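Local coordinates for Lin1909 protein (Listeria innocua, PDB 3FIJ) that is probably a gamma-glutamyl-gamma-aminobutyrate hydrolase of the class I glutamine amidotransferase-like superfamily and binds manganese, although its physiological role is uncharacterised, at residues 53-58 with 98-103; 4-9 with 60-65; 108-113 with 234-239. All coordinates share one frame; numbering follows the deposited sequence.

Contact 1 (53-58 with 98-103); sequences STAVQA and IALVRA
In the glutamine amidotransferase-like fold of this protein, the start of helix 55-60 packs against the middle of helix 91-106, and the join is built around the small side chains of Ala55, Ala99 and Ala103, with Leu100 and Val56 at its borders. Its tight part lies at Ala55. The CB of Ala55 points straight at the other helix and meets Ala99 CB at 3.4 Å, closer than usual van der Waals contact, while also lying 3.4 Å from Ala99 O. With only methyl groups between them the backbones come close, and the CA atoms of Ala55 and Leu100 are 5.1 Å apart. No hydrogen bond crosses the interface; the polar backbone groups here are used along the helices, as in the bond from Ala103 N to Ala99 O.

One turn on, the packing loosens. Ala103 CB rests on the backbone of the opposite helix, 3.9 Å from Val56 CA, and the CB atoms of Val56 and Ala103 are 4.4 Å apart on the side that gives onto solvent. Arg102 turns away toward helix 116-124, where its NH2 bonds to Ala124 O, and a second subunit reaches the far side of helix 55-60 at Gln57. Toward the buried side, Leu100 combines chi1 of -75° with an extended chi2 (179°), which carries its branch across the interface and brings CD2 to 3.8 Å from Ala58 CB.

Contact 2 (4-9 with 60-65); sequences KPVIGI and SLVDGL
Asp63 holds CG anti to its carbonyl carbon (chi1 -59°), and this turns its carboxylate back to the start of the facing strand, crossing the side chain of Val6 at about a right angle. Val6, with CG1 anti to its own N (chi1 172°), lays that methyl against the Leu61 carbonyl, CG1 to O 3.5 Å. The Asp63 OD2 anti lone pair receives Val6 N in a nearly straight bond of 2.8 Å. Val6 O answers by accepting Asp63 N at 2.7 Å, in the carbonyl plane on a lone pair. Asp63 thus holds both the N and the O of Val6 at the mouth of the parallel pairing, which a weak bond from Gly64 N to Val6 O opens and Gly8 N to Gly64 O continues at 2.9 Å, nearly along the C=O axis. The glycines let neighbours lie close over the backbone: Ile7 CD1 is 3.8 Å from Gly64 CA, and Val62 CG1 is 3.8 Å from Gly8 CA. This pairing joins neighbouring strands of the central sheet of the glutamine amidotransferase-like fold, ordered 43-47, 6-10, 64-67, 111-114; Ile7 faces helices 31-40 and 227-241, and Leu65 the side of helix 91-106.

Contact 3 (108-113 with 234-239); sequences GKPIFA and QALVDE
The Phe112 ring is met at its edge, near its plane, by the CD2 methyl of Leu236, which lies 4.2 Å from the ring atom CD2; a second aromatic, Phe233, forms an edge-to-face pair with the same ring. Leu66, Leu213, Val215 and Pro219 also touch this side chain, so the phenyl group is packed among apolar side chains. The flat groups of Gln234 and Asp238 meet differently, one helical turn apart: Gln234 NE2 sends a 2.8 Å bond to Asp238 OD1, which lies close to the amide plane, yet the donor comes to the carboxylate from 45° above its plane.

Across the interface, Leu236 is the central side chain. Its CG stands anti to the backbone N (chi1 170°), directing the fork of the leucine into the sheet. Both methyls touch Phe112 CB, CD2 more closely at 3.6 Å, and CD1 also reaches Pro110, two residues earlier, 4.0 Å from its CB. Phe112 itself has CG anti to N (chi1 -178°), so the ring swings off obliquely past the leucine and leaves its CB as the main point of touch. One turn further along the helix, Glu239 contributes its CB, 4.0 Å from Pro110 CB, while its carboxylate leads away, and the Pro110 ring also puts CG 3.9 Å from Glu239 C. No hydrogen bond crosses; van der Waals packing joins the C-terminal helix 227-241 to strand 111-114. A helix laid on a parallel central sheet in this way is typical of the class I glutamine amidotransferase-like fold, and Phe112 lies near, without touching, a probable Cys115-His218-Glu220 catalytic triad.

How the contacts relate
From the N terminus, strand 6-10, already paired with strand 43-47, is met by 60-65, where contact 2 closes a loop of 50 residues. Before that closure the chain has passed through 53-58, which waits for 98-103, so contacts 1 and 2 cross. Contact 3 follows both in series: 108-113 directly succeeds helix 91-106 and in contact 3 is met by the C-terminal helix, about 120 residues later. The contacts also touch one another. Leu65 CD2 packs against Leu100 O and Val101 CA, Val101 O lies against Ile111 CD1, and Leu65 O and Val62 O probably accept Phe112 N and Lys109 NZ. Together they tie helices on both faces to the parallel part of the central sheet.

Contact 1 (53-58 with 98-103)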
loop_
_atom_site.group_PDB
_atom_site.type_symbol
_atom_site.label_atom_id
_atom_site.label_comp_id
_atom_site.label_asym_id
_atom_site.label_seq_id
_atom_site.Cartn_x
_atom_site.Cartn_y
_atom_site.Cartn_z
ATOM N N SER A 53 34.150 -15.360 17.757
ATOM C CA SER A 53 35.470 -15.131 18.338
ATOM C C SER A 53 35.624 -13.762 19.009
ATOM O O SER A 53 36.548 -13.570 19.803
ATOM C CB SER A 53 36.541 -15.273 17.262
ATOM O OG SER A 53 36.393 -14.273 16.268
ATOM N N THR A 54 34.743 -12.811 18.696
ATOM C CA THR A 54 34.835 -11.486 19.306
ATOM C C THR A 54 33.940 -11.371 20.529
ATOM O O THR A 54 33.846 -10.306 21.142
ATOM C CB THR A 54 34.434 -10.361 18.329
ATOM O OG1 THR A 54 33.047 -10.486 17.994
ATOM C CG2 THR A 54 35.264 -10.437 17.055
ATOM N N ALA A 55 33.292 -12.470 20.892
ATOM C CA ALA A 55 32.394 -12.463 22.043
ATOM C C ALA A 55 33.063 -12.107 23.369
ATOM O O ALA A 55 32.520 -11.314 24.145
ATOM C CB ALA A 55 31.691 -13.807 22.165
ATOM N N VAL A 56 34.233 -12.673 23.656
ATOM C CA VAL A 56 34.844 -12.340 24.931
ATOM C C VAL A 56 35.257 -10.865 24.969
ATOM O O VAL A 56 35.205 -10.240 26.022
ATOM C CB VAL A 56 36.041 -13.302 25.305
ATOM C CG1 VAL A 56 35.985 -14.573 24.465
ATOM C CG2 VAL A 56 37.374 -12.588 25.206
ATOM N N GLN A 57 35.640 -10.294 23.830
ATOM C CA GLN A 57 36.014 -8.882 23.815
ATOM C C GLN A 57 34.758 -8.038 24.031
ATOM O O GLN A 57 34.805 -6.960 24.624
ATOM C CB GLN A 57 36.665 -8.483 22.485
ATOM C CG GLN A 57 37.086 -7.016 22.463
ATOM C CD GLN A 57 37.685 -6.564 21.138
ATOM O OE1 GLN A 57 38.174 -5.440 21.024
ATOM N NE2 GLN A 57 37.642 -7.428 20.136
ATOM N N ALA A 58 33.632 -8.535 23.541
ATOM C CA ALA A 58 32.375 -7.825 23.689
ATOM C C ALA A 58 31.982 -7.746 25.168
ATOM O O ALA A 58 31.680 -6.665 25.670
ATOM C CB ALA A 58 31.285 -8.520 22.882
ATOM N N ILE A 98 25.142 -17.005 21.323
ATOM C CA ILE A 98 25.549 -18.203 22.054
ATOM C C ILE A 98 26.922 -17.882 22.649
ATOM O O ILE A 98 27.146 -18.041 23.851
ATOM C CB ILE A 98 25.704 -19.444 21.129
ATOM C CG1 ILE A 98 24.360 -19.840 20.518
ATOM C CG2 ILE A 98 26.293 -20.606 21.925
ATOM C CD1 ILE A 98 23.339 -20.303 21.502
ATOM N N ALA A 99 27.828 -17.410 21.794
ATOM C CA ALA A 99 29.180 -17.049 22.214
ATOM C C ALA A 99 29.150 -15.988 23.313
ATOM O O ALA A 99 29.999 -15.990 24.205
ATOM C CB ALA A 99 29.987 -16.546 21.012
ATOM N N LEU A 100 28.176 -15.082 23.245
ATOM C CA LEU A 100 28.051 -14.033 24.253
ATOM C C LEU A 100 27.674 -14.574 25.629
ATOM O O LEU A 100 28.316 -14.220 26.619
ATOM C CB LEU A 100 27.014 -12.968 23.845
ATOM C CG LEU A 100 27.322 -11.925 22.761
ATOM C CD1 LEU A 100 26.103 -11.023 22.567
ATOM C CD2 LEU A 100 28.515 -11.090 23.147
ATOM N N VAL A 101 26.647 -15.422 25.713
ATOM C CA VAL A 101 26.253 -15.946 27.024
ATOM C C VAL A 101 27.371 -16.775 27.648
ATOM O O VAL A 101 27.610 -16.692 28.855
ATOM C CB VAL A 101 24.934 -16.793 26.983
ATOM C CG1 VAL A 101 23.945 -16.186 25.995
ATOM C CG2 VAL A 101 25.224 -18.230 26.676
ATOM N N ARG A 102 28.071 -17.559 26.835
ATOM C CA ARG A 102 29.178 -18.366 27.342
ATOM C C ARG A 102 30.285 -17.467 27.896
ATOM O O ARG A 102 30.806 -17.709 28.988
ATOM C CB ARG A 102 29.714 -19.285 26.236
ATOM C CG ARG A 102 28.726 -20.398 25.909
ATOM C CD ARG A 102 29.082 -21.236 24.681
ATOM N NE ARG A 102 28.071 -22.274 24.477
ATOM C CZ ARG A 102 28.057 -23.134 23.465
ATOM N NH1 ARG A 102 29.012 -23.095 22.540
ATOM N NH2 ARG A 102 27.078 -24.027 23.376
ATOM N N ALA A 103 30.631 -16.420 27.151
ATOM C CA ALA A 103 31.657 -15.489 27.601
ATOM C C ALA A 103 31.176 -14.739 28.844
ATOM O O ALA A 103 31.968 -14.444 29.735
ATOM C CB ALA A 103 32.001 -14.497 26.484
#

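Contact 2 (4-9 with 60-65)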
loop_
_atom_site.group_PDB
_atom_site.type_symbol
_atom_site.label_atom_id
_atom_site.label_comp_id
_atom_site.label_asym_id
_atom_site.label_seq_id
_atom_site.Cartn_x
_atom_site.Cartn_y
_atom_site.Cartn_z
ATOM N N LYS A 4 28.263 4.848 35.757
ATOM C CA LYS A 4 27.208 3.858 35.520
ATOM C C LYS A 4 27.633 2.502 34.973
ATOM O O LYS A 4 28.600 2.389 34.222
ATOM C CB LYS A 4 26.160 4.413 34.561
ATOM C CG LYS A 4 25.725 5.826 34.802
ATOM C CD LYS A 4 24.699 6.186 33.752
ATOM C CE LYS A 4 24.298 7.631 33.833
ATOM N NZ LYS A 4 23.268 7.882 32.809
ATOM N N PRO A 5 26.889 1.447 35.336
ATOM C CA PRO A 5 27.194 0.098 34.859
ATOM C C PRO A 5 26.890 0.059 33.354
ATOM O O PRO A 5 25.871 0.600 32.910
ATOM C CB PRO A 5 26.215 -0.771 35.642
ATOM C CG PRO A 5 25.939 0.025 36.867
ATOM C CD PRO A 5 25.810 1.414 36.335
ATOM N N VAL A 6 27.767 -0.563 32.575
ATOM C CA VAL A 6 27.550 -0.666 31.138
ATOM C C VAL A 6 26.748 -1.928 30.837
ATOM O O VAL A 6 27.072 -3.007 31.325
ATOM C CB VAL A 6 28.896 -0.729 30.366
ATOM C CG1 VAL A 6 28.643 -1.022 28.901
ATOM C CG2 VAL A 6 29.650 0.591 30.504
ATOM N N ILE A 7 25.691 -1.791 30.047
ATOM C CA ILE A 7 24.863 -2.936 29.683
ATOM C C ILE A 7 24.903 -3.183 28.173
ATOM O O ILE A 7 24.467 -2.347 27.375
ATOM C CB ILE A 7 23.373 -2.739 30.106
ATOM C CG1 ILE A 7 23.269 -2.530 31.620
ATOM C CG2 ILE A 7 22.558 -3.957 29.699
ATOM C CD1 ILE A 7 23.721 -3.730 32.450
ATOM N N GLY A 8 25.438 -4.334 27.788
ATOM C CA GLY A 8 25.505 -4.689 26.385
ATOM C C GLY A 8 24.142 -5.218 25.979
ATOM O O GLY A 8 23.667 -6.214 26.529
ATOM N N ILE A 9 23.500 -4.535 25.038
ATOM C CA ILE A 9 22.192 -4.950 24.561
ATOM C C ILE A 9 22.356 -5.606 23.207
ATOM O O ILE A 9 22.955 -5.045 22.291
ATOM C CB ILE A 9 21.229 -3.769 24.398
ATOM C CG1 ILE A 9 21.010 -3.082 25.747
ATOM C CG2 ILE A 9 19.920 -4.265 23.779
ATOM C CD1 ILE A 9 20.039 -1.910 25.687
ATOM N N SER A 60 33.890 -8.109 27.689
ATOM C CA SER A 60 34.894 -7.412 28.474
ATOM C C SER A 60 34.532 -5.950 28.722
ATOM O O SER A 60 34.829 -5.419 29.789
ATOM C CB SER A 60 36.281 -7.499 27.812
ATOM O OG SER A 60 36.355 -6.736 26.619
ATOM N N LEU A 61 33.882 -5.280 27.773
ATOM C CA LEU A 61 33.566 -3.883 28.041
ATOM C C LEU A 61 32.193 -3.575 28.623
ATOM O O LEU A 61 31.834 -2.413 28.770
ATOM C CB LEU A 61 33.839 -2.992 26.814
ATOM C CG LEU A 61 33.300 -3.245 25.411
ATOM C CD1 LEU A 61 34.253 -4.112 24.632
ATOM C CD2 LEU A 61 31.924 -3.852 25.515
ATOM N N VAL A 62 31.433 -4.602 28.980
ATOM C CA VAL A 62 30.124 -4.371 29.589
ATOM C C VAL A 62 30.106 -5.008 30.974
ATOM O O VAL A 62 30.927 -5.879 31.274
ATOM C CB VAL A 62 28.959 -4.982 28.751
ATOM C CG1 VAL A 62 29.151 -4.660 27.276
ATOM C CG2 VAL A 62 28.866 -6.487 28.982
ATOM N N ASP A 63 29.172 -4.579 31.815
ATOM C CA ASP A 63 29.054 -5.134 33.161
ATOM C C ASP A 63 27.863 -6.073 33.262
ATOM O O ASP A 63 27.726 -6.803 34.242
ATOM C CB ASP A 63 28.913 -4.012 34.190
ATOM C CG ASP A 63 30.091 -3.055 34.159
ATOM O OD1 ASP A 63 31.227 -3.516 34.417
ATOM O OD2 ASP A 63 29.879 -1.850 33.869
ATOM N N GLY A 64 27.006 -6.048 32.242
ATOM C CA GLY A 64 25.829 -6.901 32.225
ATOM C C GLY A 64 25.379 -7.138 30.797
ATOM O O GLY A 64 25.616 -6.295 29.924
ATOM N N LEU A 65 24.727 -8.276 30.559
ATOM C CA LEU A 65 24.252 -8.650 29.222
ATOM C C LEU A 65 22.724 -8.777 29.110
ATOM O O LEU A 65 22.100 -9.557 29.833
ATOM C CB LEU A 65 24.901 -9.975 28.811
ATOM C CG LEU A 65 24.408 -10.656 27.531
ATOM C CD1 LEU A 65 24.741 -9.790 26.315
ATOM C CD2 LEU A 65 25.049 -12.028 27.418
#

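Contact 3 (108-113 with 234-239)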
loop_
_atom_site.group_PDB
_atom_site.type_symbol
_atom_site.label_atom_id
_atom_site.label_comp_id
_atom_site.label_asym_id
_atom_site.label_seq_id
_atom_site.Cartn_x
_atom_site.Cartn_y
_atom_site.Cartn_z
ATOM N N GLY A 108 31.074 -14.365 34.940
ATOM C CA GLY A 108 30.186 -14.259 36.085
ATOM C C GLY A 108 29.314 -13.015 36.099
ATOM O O GLY A 108 28.721 -12.674 37.124
ATOM N N LYS A 109 29.229 -12.333 34.962
ATOM C CA LYS A 109 28.418 -11.129 34.860
ATOM C C LYS A 109 26.960 -11.506 34.676
ATOM O O LYS A 109 26.646 -12.501 34.035
ATOM C CB LYS A 109 28.911 -10.262 33.697
ATOM C CG LYS A 109 30.325 -9.759 33.911
ATOM C CD LYS A 109 30.827 -8.924 32.750
ATOM C CE LYS A 109 32.264 -8.472 33.003
ATOM N NZ LYS A 109 32.860 -7.831 31.806
ATOM N N PRO A 110 26.044 -10.705 35.241
ATOM C CA PRO A 110 24.600 -10.947 35.156
ATOM C C PRO A 110 24.033 -10.931 33.734
ATOM O O PRO A 110 24.473 -10.159 32.884
ATOM C CB PRO A 110 24.025 -9.848 36.032
ATOM C CG PRO A 110 24.973 -8.708 35.778
ATOM C CD PRO A 110 26.320 -9.395 35.861
ATOM N N ILE A 111 23.048 -11.792 33.502
ATOM C CA ILE A 111 22.398 -11.947 32.203
ATOM C C ILE A 111 20.878 -11.862 32.350
ATOM O O ILE A 111 20.297 -12.562 33.174
ATOM C CB ILE A 111 22.710 -13.339 31.600
ATOM C CG1 ILE A 111 24.221 -13.513 31.456
ATOM C CG2 ILE A 111 21.954 -13.535 30.267
ATOM C CD1 ILE A 111 24.643 -14.934 31.082
ATOM N N PHE A 112 20.250 -11.004 31.551
ATOM C CA PHE A 112 18.797 -10.851 31.541
ATOM C C PHE A 112 18.372 -11.123 30.090
ATOM O O PHE A 112 18.808 -10.442 29.156
ATOM C CB PHE A 112 18.397 -9.428 32.000
ATOM C CG PHE A 112 16.892 -9.191 32.079
ATOM C CD1 PHE A 112 16.012 -10.231 32.385
ATOM C CD2 PHE A 112 16.365 -7.923 31.852
ATOM C CE1 PHE A 112 14.618 -10.011 32.460
ATOM C CE2 PHE A 112 14.977 -7.695 31.929
ATOM C CZ PHE A 112 14.106 -8.746 32.232
ATOM N N ALA A 113 17.537 -12.138 29.905
ATOM C CA ALA A 113 17.077 -12.506 28.572
ATOM C C ALA A 113 15.573 -12.298 28.409
ATOM O O ALA A 113 14.785 -12.638 29.293
ATOM C CB ALA A 113 17.434 -13.955 28.292
ATOM N N GLN A 234 15.862 -3.041 36.591
ATOM C CA GLN A 234 16.573 -2.459 37.727
ATOM C C GLN A 234 17.459 -3.529 38.346
ATOM O O GLN A 234 18.631 -3.282 38.653
ATOM C CB GLN A 234 15.586 -1.938 38.776
ATOM C CG GLN A 234 16.252 -1.203 39.937
ATOM C CD GLN A 234 17.047 0.011 39.480
ATOM O OE1 GLN A 234 16.488 0.976 38.949
ATOM N NE2 GLN A 234 18.358 -0.033 39.680
ATOM N N ALA A 235 16.895 -4.722 38.517
ATOM C CA ALA A 235 17.629 -5.847 39.093
ATOM C C ALA A 235 18.876 -6.159 38.258
ATOM O O ALA A 235 19.961 -6.352 38.799
ATOM C CB ALA A 235 16.725 -7.068 39.176
ATOM N N LEU A 236 18.725 -6.207 36.939
ATOM C CA LEU A 236 19.868 -6.481 36.071
ATOM C C LEU A 236 20.975 -5.455 36.305
ATOM O O LEU A 236 22.142 -5.808 36.431
ATOM C CB LEU A 236 19.459 -6.438 34.598
ATOM C CG LEU A 236 20.661 -6.470 33.647
ATOM C CD1 LEU A 236 21.404 -7.807 33.787
ATOM C CD2 LEU A 236 20.187 -6.262 32.214
ATOM N N VAL A 237 20.603 -4.180 36.358
ATOM C CA VAL A 237 21.583 -3.125 36.575
ATOM C C VAL A 237 22.162 -3.175 37.987
ATOM O O VAL A 237 23.365 -2.986 38.171
ATOM C CB VAL A 237 20.971 -1.726 36.304
ATOM C CG1 VAL A 237 21.907 -0.627 36.813
ATOM C CG2 VAL A 237 20.726 -1.558 34.803
ATOM N N ASP A 238 21.313 -3.425 38.983
ATOM C CA ASP A 238 21.787 -3.515 40.366
ATOM C C ASP A 238 22.809 -4.632 40.476
ATOM O O ASP A 238 23.876 -4.471 41.067
ATOM C CB ASP A 238 20.635 -3.820 41.333
ATOM C CG ASP A 238 19.728 -2.634 41.552
ATOM O OD1 ASP A 238 20.164 -1.499 41.256
ATOM O OD2 ASP A 238 18.589 -2.829 42.031
ATOM N N GLU A 239 22.465 -5.770 39.888
ATOM C CA GLU A 239 23.323 -6.937 39.918
ATOM C C GLU A 239 24.615 -6.705 39.134
ATOM O O GLU A 239 25.699 -7.055 39.601
ATOM C CB GLU A 239 22.561 -8.138 39.364
ATOM C CG GLU A 239 22.830 -9.450 40.081
ATOM C CD GLU A 239 22.405 -9.442 41.542
ATOM O OE1 GLU A 239 21.324 -8.905 41.864
ATOM O OE2 GLU A 239 23.151 -9.999 42.372
#